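Local coordinates for membrane-anchored mycosin mycp1 (Mycobacterium thermoresistibile, PDB 4HVL), which is a subtilisin-like serine protease, a membrane-anchored mycosin that forms an essential component of the type VII (ESX-1) secretion system, at residues V200-A203 and V204-N208; V6-P9 and A10-P13. All blocks are in the same frame, centred on the assembly; numbering follows the deposited sequence.

Contact 1: V200-A203 and V204-N208. With ZN (zinc ion), chain E.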
ATOM      1  N   VAL A 200      12.178  -0.270   7.756  1.00 16.37           N
ATOM      2  CA  VAL A 200      12.136   0.148   6.358  1.00 16.31           C
ATOM      3  C   VAL A 200      13.553   0.189   5.819  1.00 16.39           C
ATOM      4  O   VAL A 200      13.838  -0.340   4.728  1.00 16.55           O
ATOM      5  CB  VAL A 200      11.434   1.526   6.200  1.00 17.16           C
ATOM      6  CG1 VAL A 200      11.535   2.022   4.775  1.00 17.49           C
ATOM      7  CG2 VAL A 200       9.949   1.439   6.582  1.00 17.68           C
ATOM      8  N   ASN A 201      14.460   0.786   6.598  1.00 16.33           N
ATOM      9  CA  ASN A 201      15.883   0.840   6.231  1.00 16.51           C
ATOM     10  C   ASN A 201      16.496  -0.536   5.993  1.00 17.03           C
ATOM     11  O   ASN A 201      17.241  -0.714   5.037  1.00 17.81           O
ATOM     12  CB  ASN A 201      16.677   1.582   7.302  1.00 16.65           C
ATOM     13  CG  ASN A 201      18.142   1.776   6.926  1.00 17.06           C
ATOM     14  OD1 ASN A 201      18.459   2.462   5.972  1.00 16.80           O
ATOM     15  ND2 ASN A 201      19.036   1.179   7.698  1.00 17.64           N
ATOM     16  N   TYR A 202      16.205  -1.483   6.885  1.00 17.10           N
ATOM     17  CA  TYR A 202      16.683  -2.868   6.780  1.00 17.36           C
ATOM     18  C   TYR A 202      16.156  -3.524   5.499  1.00 17.14           C
ATOM     19  O   TYR A 202      16.925  -4.135   4.749  1.00 17.22           O
ATOM     20  CB  TYR A 202      16.215  -3.598   8.034  1.00 17.91           C
ATOM     21  CG  TYR A 202      16.412  -5.100   8.173  1.00 18.13           C
ATOM     22  CD1 TYR A 202      17.532  -5.617   8.796  1.00 18.47           C
ATOM     23  CD2 TYR A 202      15.418  -5.979   7.768  1.00 17.98           C
ATOM     24  CE1 TYR A 202      17.677  -6.977   8.978  1.00 19.21           C
ATOM     25  CE2 TYR A 202      15.543  -7.333   7.936  1.00 18.54           C
ATOM     26  CZ  TYR A 202      16.672  -7.832   8.550  1.00 19.14           C
ATOM     27  OH  TYR A 202      16.791  -9.176   8.710  1.00 19.27           O
ATOM     28  N   ALA A 203      14.862  -3.376   5.227  1.00 16.68           N
ATOM     29  CA  ALA A 203      14.280  -3.934   4.007  1.00 17.06           C
ATOM     30  C   ALA A 203      14.952  -3.395   2.752  1.00 17.02           C
ATOM     31  O   ALA A 203      15.291  -4.152   1.836  1.00 16.98           O
ATOM     32  CB  ALA A 203      12.774  -3.675   3.942  1.00 16.67           C
ATOM     33  N   VAL A 204      15.186  -2.091   2.733  1.00 17.65           N
ATOM     34  CA  VAL A 204      15.672  -1.413   1.527  1.00 18.49           C
ATOM     35  C   VAL A 204      17.184  -1.517   1.372  1.00 19.19           C
ATOM     36  O   VAL A 204      17.663  -1.764   0.264  1.00 20.33           O
ATOM     37  CB  VAL A 204      15.246   0.068   1.540  1.00 18.99           C
ATOM     38  CG1 VAL A 204      16.118   0.899   0.655  1.00 19.90           C
ATOM     39  CG2 VAL A 204      13.781   0.184   1.146  1.00 19.30           C
ATOM     40  N   HIS A 205      17.930  -1.334   2.457  1.00 18.76           N
ATOM     41  CA  HIS A 205      19.389  -1.281   2.372  1.00 19.35           C
ATOM     42  C   HIS A 205      20.079  -2.604   2.703  1.00 19.42           C
ATOM     43  O   HIS A 205      21.188  -2.829   2.239  1.00 20.10           O
ATOM     44  CB  HIS A 205      19.959  -0.140   3.218  1.00 19.49           C
ATOM     45  CG  HIS A 205      19.665   1.205   2.655  1.00 19.96           C
ATOM     46  ND1 HIS A 205      19.171   2.247   3.410  1.00 20.06           N
ATOM     47  CD2 HIS A 205      19.723   1.659   1.382  1.00 20.43           C
ATOM     48  CE1 HIS A 205      18.965   3.293   2.629  1.00 20.24           C
ATOM     49  NE2 HIS A 205      19.293   2.956   1.398  1.00 21.44           N
ATOM     50  N   VAL A 206      19.432  -3.478   3.464  1.00 18.73           N
ATOM     51  CA  VAL A 206      20.072  -4.745   3.866  1.00 19.12           C
ATOM     52  C   VAL A 206      19.568  -5.954   3.068  1.00 19.55           C
ATOM     53  O   VAL A 206      20.338  -6.878   2.784  1.00 20.33           O
ATOM     54  CB  VAL A 206      19.914  -4.978   5.372  1.00 18.81           C
ATOM     55  CG1 VAL A 206      20.578  -6.268   5.804  1.00 19.15           C
ATOM     56  CG2 VAL A 206      20.486  -3.786   6.134  1.00 18.96           C
ATOM     57  N   LYS A 207      18.283  -5.961   2.722  1.00 19.55           N
ATOM     58  CA  LYS A 207      17.687  -7.096   2.011  1.00 20.36           C
ATOM     59  C   LYS A 207      17.276  -6.792   0.558  1.00 21.49           C
ATOM     60  O   LYS A 207      16.651  -7.622  -0.086  1.00 22.16           O
ATOM     61  CB  LYS A 207      16.506  -7.659   2.814  1.00 19.49           C
ATOM     62  CG  LYS A 207      16.840  -8.009   4.262  1.00 19.13           C
ATOM     63  CD  LYS A 207      17.786  -9.211   4.397  1.00 19.83           C
ATOM     64  CE  LYS A 207      17.971  -9.582   5.865  1.00 19.78           C
ATOM     65  NZ  LYS A 207      19.036 -10.582   6.175  1.00 20.06           N
ATOM     66  N   ASN A 208      17.648  -5.635   0.017  1.00 23.14           N
ATOM     67  CA  ASN A 208      17.461  -5.380  -1.426  1.00 25.18           C
ATOM     68  C   ASN A 208      15.990  -5.340  -1.885  1.00 23.99           C
ATOM     69  O   ASN A 208      15.663  -5.813  -2.988  1.00 25.03           O
ATOM     70  CB  ASN A 208      18.253  -6.429  -2.252  1.00 27.70           C
ATOM     71  CG  ASN A 208      18.167  -6.195  -3.758  1.00 31.25           C
ATOM     72  OD1 ASN A 208      18.366  -5.075  -4.225  1.00 32.89           O
ATOM     73  ND2 ASN A 208      17.864  -7.267  -4.533  1.00 33.13           N
TER
HETATM   74 ZN    ZN E 504      19.043   4.222  -0.275  1.00 23.42          ZN
HETATM   75  O   HOH W   1      18.714 -11.456   8.687  1.00 32.66           O
HETATM   76  O   HOH W   2      20.436   3.622  -1.911  1.00 27.75           O
HETATM   77  O   HOH W   3      19.015   6.225   0.785  1.00 24.02           O
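Asn201 and His205 meet one helical turn apart, with the imidazole held between an amide oxygen and a zinc ion. His205 ND1 donates to Asn201 OD1 over 2.7 Å, a nearly straight bond (167°). The oxygen lies in the ring plane, whereas the N-H arrives above the plane of the amide, and the two flat groups are turned 67° apart. Through its other nitrogen, NE2, His205 binds zinc at 2.1 Å; two waters and one further atom from outside 200-208 complete the site. Asn201 is thus a second-shell residue, and its bond probably fixes the ring rotation; the metal probably polarises the ND1-H. With CG anti to its carbonyl carbon (chi1 -71°), His205 also has Val204 CG1 over one ring face, offset toward the rim.

Backbone bonds record a wider turn of the helix at 204-206. Val204 N bonds to Val200 O, and His205 N to Asn201 O at 2.7 Å. Tyr202 O accepts from Val206 N, the regular i+4 donor, at 2.9 Å and also from Lys207 N, the i+5 donor of a pi-type turn, at 3.0 Å.

The Lys207 chain, bent at chi2, passes obliquely by the phenol, with Lys207 CE 3.1 Å from Tyr202 OH. One water donates to that hydroxyl while accepting from Lys207 NZ. Asn171 is a further partner of the hydroxyl. Val206 CB packs obliquely by Tyr202 CD1.

In this subtilisin fold, helix 194-206 leads into strand 210-214, where Val211 meets Ala203 and Val204; helix 154-171 flanks Val200, Tyr202 and Lys207.

Contact 2: V6-P9 and A10-P13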
ATOM      1  N   VAL A   6      14.315  10.775  11.419  1.00 31.92           N
ATOM      2  CA  VAL A   6      15.740  10.507  11.349  1.00 33.30           C
ATOM      3  C   VAL A   6      15.835   9.019  11.665  1.00 32.86           C
ATOM      4  O   VAL A   6      15.354   8.581  12.693  1.00 32.71           O
ATOM      5  CB  VAL A   6      16.536  11.414  12.333  1.00 35.20           C
ATOM      6  CG1 VAL A   6      17.890  10.813  12.712  1.00 36.63           C
ATOM      7  CG2 VAL A   6      16.739  12.787  11.713  1.00 36.47           C
ATOM      8  N   ILE A   7      16.407   8.254  10.741  1.00 32.44           N
ATOM      9  CA  ILE A   7      16.462   6.798  10.834  1.00 31.74           C
ATOM     10  C   ILE A   7      17.566   6.379  11.804  1.00 32.05           C
ATOM     11  O   ILE A   7      18.692   6.850  11.697  1.00 32.48           O
ATOM     12  CB  ILE A   7      16.774   6.178   9.448  1.00 32.44           C
ATOM     13  CG1 ILE A   7      15.811   6.710   8.371  1.00 32.23           C
ATOM     14  CG2 ILE A   7      16.739   4.654   9.515  1.00 32.45           C
ATOM     15  CD1 ILE A   7      14.355   6.418   8.627  1.00 30.32           C
ATOM     16  N   ASP A   8      17.231   5.507  12.749  1.00 31.94           N
ATOM     17  CA  ASP A   8      18.213   4.860  13.606  1.00 32.75           C
ATOM     18  C   ASP A   8      18.314   3.377  13.209  1.00 31.98           C
ATOM     19  O   ASP A   8      17.503   2.550  13.647  1.00 31.12           O
ATOM     20  CB  ASP A   8      17.828   4.993  15.088  1.00 33.33           C
ATOM     21  CG  ASP A   8      18.803   4.250  16.028  1.00 34.57           C
ATOM     22  OD1 ASP A   8      19.849   3.736  15.568  1.00 35.26           O
ATOM     23  OD2 ASP A   8      18.502   4.160  17.234  1.00 35.10           O
ATOM     24  N   PRO A   9      19.341   3.029  12.414  1.00 32.63           N
ATOM     25  CA  PRO A   9      19.515   1.665  11.945  1.00 32.24           C
ATOM     26  C   PRO A   9      19.673   0.629  13.058  1.00 32.28           C
ATOM     27  O   PRO A   9      19.388  -0.539  12.830  1.00 33.02           O
ATOM     28  CB  PRO A   9      20.796   1.718  11.094  1.00 33.42           C
ATOM     29  CG  PRO A   9      21.150   3.131  10.943  1.00 34.15           C
ATOM     30  CD  PRO A   9      20.466   3.895  12.024  1.00 33.93           C
ATOM     31  N   ALA A  10      20.133   1.027  14.238  1.00 31.77           N
ATOM     32  CA  ALA A  10      20.325   0.058  15.304  1.00 31.60           C
ATOM     33  C   ALA A  10      19.010  -0.365  15.968  1.00 30.06           C
ATOM     34  O   ALA A  10      18.996  -1.280  16.779  1.00 30.92           O
ATOM     35  CB  ALA A  10      21.292   0.599  16.339  1.00 33.00           C
ATOM     36  N   ALA A  11      17.905   0.273  15.618  1.00 28.31           N
ATOM     37  CA  ALA A  11      16.650   0.028  16.301  1.00 27.33           C
ATOM     38  C   ALA A  11      15.762  -0.946  15.561  1.00 25.79           C
ATOM     39  O   ALA A  11      14.552  -0.845  15.654  1.00 25.42           O
ATOM     40  CB  ALA A  11      15.922   1.334  16.511  1.00 26.90           C
ATOM     41  N   VAL A  12      16.345  -1.922  14.867  1.00 26.16           N
ATOM     42  CA  VAL A  12      15.540  -2.914  14.134  1.00 25.30           C
ATOM     43  C   VAL A  12      14.845  -3.821  15.141  1.00 24.50           C
ATOM     44  O   VAL A  12      15.497  -4.395  15.982  1.00 24.71           O
ATOM     45  CB  VAL A  12      16.398  -3.756  13.156  1.00 26.47           C
ATOM     46  CG1 VAL A  12      15.563  -4.813  12.440  1.00 26.30           C
ATOM     47  CG2 VAL A  12      17.056  -2.861  12.120  1.00 27.15           C
ATOM     48  N   PRO A  13      13.516  -3.970  15.032  1.00 23.37           N
ATOM     49  CA  PRO A  13      12.778  -4.820  15.952  1.00 23.06           C
ATOM     50  C   PRO A  13      13.033  -6.306  15.743  1.00 24.02           C
ATOM     51  O   PRO A  13      13.554  -6.695  14.706  1.00 24.18           O
ATOM     52  CB  PRO A  13      11.320  -4.500  15.646  1.00 22.11           C
ATOM     53  CG  PRO A  13      11.311  -3.942  14.272  1.00 21.82           C
ATOM     54  CD  PRO A  13      12.660  -3.402  13.972  1.00 22.45           C
TER
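Asp8 holds CG anti to its own nitrogen and beside its carbonyl carbon (chi1 177°), which swings the carboxylate forward over the next two residues, close to Ala10 and Ala11. The result is a type I beta turn, Asp8 to Ala11, with an Asx turn nested in its first half. Pro9 and Ala10 occupy the two corners with the near-helical backbone torsions of that turn type, and the ring of Pro9 restricts phi to the value needed at the first corner.

Two hydrogen bonds close the structure, both accepted by Asp8. Ala11 N reaches Asp8 O at 3.0 Å with an N-H...O angle of 162°; the donor stands well above the carbonyl plane. Inside this loop Ala10 N turns to the side chain, meeting Asp8 OD1 at 3.0 Å from above the carboxylate plane, 52° out of it. Main chain and side chain of one residue therefore grip successive N-H groups, and the second bond ties the carboxylate to the turn.

Methyl groups fit around the same carboxylate. Ala10 CB sits 3.5 Å from Asp8 OD1, whereas Ala11 CB lies near the other oxygen, Asp8 OD2, at 3.9 Å.

The turn belongs to the N-terminal segment that precedes strand 23-25 and lies on the surface of the subtilisin-like domain. Its apolar groups face two helices: Ala11 meets Thr194 and Val12 meets Ala198 on helix 194-206, while Val12 and Pro13 reach Val167 on helix 154-171. Beyond the turn, Val12 places CG2 beside its own nitrogen, and this methyl comes back to within 3.4 Å of Pro9 O.

Contacts 1 and 2 lie with their centres 11 Å apart and touch directly, although some 190 residues separate them in sequence. The N-terminal segment 6-13 packs on helix 194-206 by van der Waals contacts: Ile7 CG2 is 3.8 Å from Asn201 CB, Pro9 CB is 3.9 Å from Asn201 ND2, and Val12 CG1 is 4.2 Å from Tyr202 CD1. Asn201, hydrogen-bonded to the zinc-bound His205 and probably helping to orient it, is thereby backed by contact 2. Another zinc site, Asp15 with His168, is also near: the side chain of Asp15 is about 6 Å from that of Tyr202 and about 7 Å from that of Val12. The predicted charge relay of Asp70, His101 and Ser312 includes no residue of either contact.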